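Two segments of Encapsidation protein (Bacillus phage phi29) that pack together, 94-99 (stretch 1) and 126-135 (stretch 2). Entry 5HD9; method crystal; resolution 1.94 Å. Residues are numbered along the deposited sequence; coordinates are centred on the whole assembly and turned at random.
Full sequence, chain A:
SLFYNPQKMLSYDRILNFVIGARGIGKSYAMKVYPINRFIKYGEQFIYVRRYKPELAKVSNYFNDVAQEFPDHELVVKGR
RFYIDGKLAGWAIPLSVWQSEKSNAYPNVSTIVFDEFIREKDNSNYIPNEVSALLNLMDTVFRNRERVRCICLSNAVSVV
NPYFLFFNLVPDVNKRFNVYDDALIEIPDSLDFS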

ATOM      1  N   PRO A  94       5.881  10.084  -3.602  1.00 17.32           N
ATOM      2  CA  PRO A  94       5.104  10.225  -4.833  1.00 18.26           C
ATOM      3  C   PRO A  94       5.772   9.428  -5.942  1.00 19.01           C
ATOM      4  O   PRO A  94       6.939   9.682  -6.237  1.00 18.12           O
ATOM      5  CB  PRO A  94       5.144  11.734  -5.122  1.00 21.32           C
ATOM      6  CG  PRO A  94       5.914  12.366  -3.969  1.00 21.34           C
ATOM      7  CD  PRO A  94       6.721  11.271  -3.363  1.00 18.31           C
ATOM      8  N   LEU A  95       5.061   8.474  -6.534  1.00 18.86           N
ATOM      9  CA  LEU A  95       5.654   7.606  -7.546  1.00 19.72           C
ATOM     10  C   LEU A  95       6.186   8.418  -8.726  1.00 19.48           C
ATOM     11  O   LEU A  95       7.126   8.003  -9.402  1.00 19.41           O
ATOM     12  CB  LEU A  95       4.631   6.573  -8.026  1.00 19.29           C
ATOM     13  CG  LEU A  95       5.147   5.427  -8.905  1.00 21.63           C
ATOM     14  CD1 LEU A  95       6.293   4.673  -8.244  1.00 19.02           C
ATOM     15  CD2 LEU A  95       4.007   4.474  -9.223  1.00 23.40           C
ATOM     16  N   SER A  96       5.594   9.586  -8.954  1.00 20.99           N
ATOM     17  CA  SER A  96       6.001  10.458 -10.053  1.00 24.08           C
ATOM     18  C   SER A  96       7.453  10.935  -9.932  1.00 24.07           C
ATOM     19  O   SER A  96       8.091  11.235 -10.941  1.00 25.46           O
ATOM     20  CB  SER A  96       5.072  11.673 -10.132  1.00 27.16           C
ATOM     21  OG  SER A  96       5.102  12.424  -8.929  1.00 25.33           O
ATOM     22  N   VAL A  97       7.967  11.009  -8.705  1.00 23.93           N
ATOM     23  CA  VAL A  97       9.330  11.494  -8.470  1.00 27.55           C
ATOM     24  C   VAL A  97      10.205  10.459  -7.766  1.00 26.24           C
ATOM     25  O   VAL A  97      11.122  10.816  -7.024  1.00 23.91           O
ATOM     26  CB  VAL A  97       9.331  12.791  -7.630  1.00 25.86           C
ATOM     27  CG1 VAL A  97       8.620  13.912  -8.382  1.00 26.87           C
ATOM     28  CG2 VAL A  97       8.708  12.541  -6.247  1.00 24.61           C
ATOM     29  N   TRP A  98       9.925   9.181  -8.004  1.00 24.46           N
ATOM     30  CA  TRP A  98      10.678   8.106  -7.359  1.00 23.16           C
ATOM     31  C   TRP A  98      12.164   8.158  -7.712  1.00 22.23           C
ATOM     32  O   TRP A  98      13.012   7.840  -6.878  1.00 27.22           O
ATOM     33  CB  TRP A  98      10.101   6.737  -7.739  1.00 23.15           C
ATOM     34  CG  TRP A  98      11.037   5.600  -7.435  1.00 20.76           C
ATOM     35  CD1 TRP A  98      11.522   4.678  -8.318  1.00 21.26           C
ATOM     36  CD2 TRP A  98      11.620   5.284  -6.165  1.00 18.77           C
ATOM     37  NE1 TRP A  98      12.363   3.802  -7.672  1.00 20.12           N
ATOM     38  CE2 TRP A  98      12.442   4.155  -6.350  1.00 19.47           C
ATOM     39  CE3 TRP A  98      11.526   5.846  -4.888  1.00 17.59           C
ATOM     40  CZ2 TRP A  98      13.162   3.575  -5.307  1.00 18.78           C
ATOM     41  CZ3 TRP A  98      12.240   5.269  -3.854  1.00 18.13           C
ATOM     42  CH2 TRP A  98      13.046   4.146  -4.069  1.00 16.89           C
ATOM     43  N   GLN A  99      12.479   8.566  -8.937  1.00 23.29           N
ATOM     44  CA  GLN A  99      13.871   8.623  -9.384  1.00 26.80           C
ATOM     45  C   GLN A  99      14.709   9.511  -8.463  1.00 26.80           C
ATOM     46  O   GLN A  99      15.866   9.201  -8.177  1.00 30.17           O
ATOM     47  CB  GLN A  99      13.961   9.122 -10.834  1.00 35.82           C
ATOM     48  CG  GLN A  99      13.751  10.625 -11.037  1.00 50.01           C
ATOM     49  CD  GLN A  99      12.343  11.080 -10.699  1.00 53.92           C
ATOM     50  OE1 GLN A  99      11.380  10.324 -10.843  1.00 63.80           O
ATOM     51  NE2 GLN A  99      12.217  12.326 -10.247  1.00 39.93           N
ATOM     52  N   TYR A 126      -2.045   7.790 -16.119  1.00 33.50           N
ATOM     53  CA  TYR A 126      -1.005   7.061 -15.412  1.00 30.55           C
ATOM     54  C   TYR A 126       0.347   7.627 -15.816  1.00 31.95           C
ATOM     55  O   TYR A 126       0.472   8.278 -16.854  1.00 33.68           O
ATOM     56  CB  TYR A 126      -1.062   5.563 -15.726  1.00 29.37           C
ATOM     57  CG  TYR A 126      -2.280   4.854 -15.178  1.00 28.81           C
ATOM     58  CD1 TYR A 126      -2.288   4.356 -13.882  1.00 26.16           C
ATOM     59  CD2 TYR A 126      -3.413   4.673 -15.958  1.00 31.04           C
ATOM     60  CE1 TYR A 126      -3.394   3.702 -13.376  1.00 25.86           C
ATOM     61  CE2 TYR A 126      -4.524   4.022 -15.462  1.00 30.75           C
ATOM     62  CZ  TYR A 126      -4.508   3.537 -14.169  1.00 28.15           C
ATOM     63  OH  TYR A 126      -5.611   2.887 -13.663  1.00 28.10           O
ATOM     64  N   ILE A 127       1.356   7.377 -14.995  1.00 31.45           N
ATOM     65  CA  ILE A 127       2.718   7.769 -15.325  1.00 33.60           C
ATOM     66  C   ILE A 127       3.215   6.875 -16.465  1.00 34.56           C
ATOM     67  O   ILE A 127       2.877   5.695 -16.516  1.00 30.43           O
ATOM     68  CB  ILE A 127       3.639   7.662 -14.085  1.00 31.57           C
ATOM     69  CG1 ILE A 127       3.200   8.674 -13.023  1.00 30.55           C
ATOM     70  CG2 ILE A 127       5.094   7.906 -14.454  1.00 34.14           C
ATOM     71  CD1 ILE A 127       3.629   8.320 -11.616  1.00 27.68           C
ATOM     72  N   PRO A 128       3.982   7.440 -17.414  1.00 36.08           N
ATOM     73  CA  PRO A 128       4.539   6.568 -18.458  1.00 33.63           C
ATOM     74  C   PRO A 128       5.446   5.481 -17.884  1.00 30.52           C
ATOM     75  O   PRO A 128       6.332   5.785 -17.086  1.00 29.00           O
ATOM     76  CB  PRO A 128       5.333   7.531 -19.354  1.00 37.28           C
ATOM     77  CG  PRO A 128       5.322   8.866 -18.664  1.00 37.32           C
ATOM     78  CD  PRO A 128       4.170   8.867 -17.719  1.00 37.86           C
ATOM     79  N   ASN A 129       5.219   4.233 -18.291  1.00 30.52           N
ATOM     80  CA  ASN A 129       5.954   3.095 -17.747  1.00 30.89           C
ATOM     81  C   ASN A 129       5.889   3.093 -16.225  1.00 26.55           C
ATOM     82  O   ASN A 129       6.887   2.849 -15.544  1.00 24.10           O
ATOM     83  CB  ASN A 129       7.410   3.120 -18.215  1.00 36.61           C
ATOM     84  CG  ASN A 129       7.536   3.097 -19.725  1.00 45.85           C
ATOM     85  OD1 ASN A 129       7.228   4.079 -20.399  1.00 51.40           O
ATOM     86  ND2 ASN A 129       7.995   1.973 -20.263  1.00 50.17           N
ATOM     87  N   GLU A 130       4.702   3.379 -15.702  1.00 25.33           N
ATOM     88  CA  GLU A 130       4.486   3.451 -14.263  1.00 24.85           C
ATOM     89  C   GLU A 130       4.735   2.113 -13.580  1.00 24.27           C
ATOM     90  O   GLU A 130       5.279   2.068 -12.480  1.00 19.62           O
ATOM     91  CB  GLU A 130       3.062   3.919 -13.966  1.00 24.51           C
ATOM     92  CG  GLU A 130       2.747   4.045 -12.492  1.00 22.47           C
ATOM     93  CD  GLU A 130       1.314   4.461 -12.247  1.00 23.77           C
ATOM     94  OE1 GLU A 130       0.631   3.803 -11.432  1.00 21.60           O
ATOM     95  OE2 GLU A 130       0.871   5.450 -12.869  1.00 27.95           O
ATOM     96  N   VAL A 131       4.335   1.023 -14.227  1.00 26.83           N
ATOM     97  CA  VAL A 131       4.465  -0.293 -13.611  1.00 25.05           C
ATOM     98  C   VAL A 131       5.940  -0.616 -13.397  1.00 21.03           C
ATOM     99  O   VAL A 131       6.316  -1.161 -12.360  1.00 18.27           O
ATOM    100  CB  VAL A 131       3.802  -1.392 -14.463  1.00 23.72           C
ATOM    101  CG1 VAL A 131       3.949  -2.755 -13.797  1.00 22.94           C
ATOM    102  CG2 VAL A 131       2.331  -1.072 -14.683  1.00 22.30           C
ATOM    103  N   SER A 132       6.770  -0.260 -14.371  1.00 22.08           N
ATOM    104  CA  SER A 132       8.215  -0.420 -14.239  1.00 22.04           C
ATOM    105  C   SER A 132       8.754   0.430 -13.088  1.00 19.92           C
ATOM    106  O   SER A 132       9.671   0.014 -12.376  1.00 20.21           O
ATOM    107  CB  SER A 132       8.920  -0.045 -15.545  1.00 24.34           C
ATOM    108  OG  SER A 132       8.563  -0.938 -16.584  1.00 30.11           O
ATOM    109  N   ALA A 133       8.180   1.616 -12.901  1.00 19.74           N
ATOM    110  CA  ALA A 133       8.608   2.502 -11.820  1.00 19.95           C
ATOM    111  C   ALA A 133       8.327   1.886 -10.448  1.00 17.73           C
ATOM    112  O   ALA A 133       9.194   1.901  -9.571  1.00 15.95           O
ATOM    113  CB  ALA A 133       7.925   3.862 -11.938  1.00 19.52           C
ATOM    114  N   LEU A 134       7.121   1.354 -10.255  1.00 16.06           N
ATOM    115  CA  LEU A 134       6.784   0.701  -8.993  1.00 14.40           C
ATOM    116  C   LEU A 134       7.669  -0.513  -8.804  1.00 14.80           C
ATOM    117  O   LEU A 134       8.171  -0.771  -7.713  1.00 14.27           O
ATOM    118  CB  LEU A 134       5.314   0.274  -8.948  1.00 14.10           C
ATOM    119  CG  LEU A 134       4.886  -0.364  -7.619  1.00 12.78           C
ATOM    120  CD1 LEU A 134       4.948   0.656  -6.496  1.00 12.03           C
ATOM    121  CD2 LEU A 134       3.496  -0.969  -7.710  1.00 12.99           C
ATOM    122  N   LEU A 135       7.852  -1.260  -9.884  1.00 15.63           N
ATOM    123  CA  LEU A 135       8.708  -2.427  -9.862  1.00 16.98           C
ATOM    124  C   LEU A 135      10.127  -2.046  -9.438  1.00 16.04           C
ATOM    125  O   LEU A 135      10.725  -2.715  -8.599  1.00 15.32           O
ATOM    126  CB  LEU A 135       8.704  -3.096 -11.234  1.00 19.57           C
ATOM    127  CG  LEU A 135       7.526  -4.029 -11.535  1.00 18.89           C
ATOM    128  CD1 LEU A 135       7.613  -4.559 -12.959  1.00 22.55           C
ATOM    129  CD2 LEU A 135       7.445  -5.192 -10.548  1.00 17.01           C
TER

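Leu-95 is the centre of this contact. Its CA-to-CB bond points toward stretch 2, and it has the largest area covered there, 99 Å². It touches four residues: Ile-127, Glu-130, Ala-133 and Leu-134. With chi1 t and chi2 p, its two methyls reach the start of the helix 130-135. Leu-95 CD1 lies 4.1 Å from Ala-133 CB and 4.0 Å from Leu-134 N, so it packs against backbone as well as side chain. CD2 of Leu-95 lies 3.5 Å from Glu-130 CG. This is a contact with the aliphatic part of the glutamate. Leu-134 points its CA-to-CB bond away from stretch 1, yet Leu-134 CB still comes within 4.4 Å of Leu-95 CD2.

Ile-127 closes the apolar patch from the loop before the helix. Ile-127 CD1 is 4.1 Å from Leu-95 CB. Ile-127 CD1 is also 3.5 Å from Ser-96 N and 3.9 Å from Ser-96 CB, so it lies against the 3-10 segment 95-96. Backbone bonds in stretch 1 run from Val-97 N to Pro-94 O (3.0 Å) and, weakly, from Trp-98 N to Leu-95 O (3.3 Å).

The CA-to-CB bond of Trp-98 points toward stretch 2 as well, and Trp-98 CD1 is 3.8 Å from Ala-133 O, which approaches the ring obliquely. Trp-98 NE1 has its hydrogen bond with a residue close to the stretches in sequence.

No hydrogen bond crosses between the stretches. The contact rests on packing, and 280 Å² is buried in all. Ile-127 N donates to Glu-130 OE2 at 2.9 Å, with a favourable angle of 159°. This bond spans the type II turn from Ile-127 to Glu-130, where the backbone bond from Glu-130 N to Ile-127 O is weak (3.1 Å). The side-chain bond links two residues that both touch Leu-95. Both carboxylate oxygens of Glu-130 are bonded elsewhere in the structure.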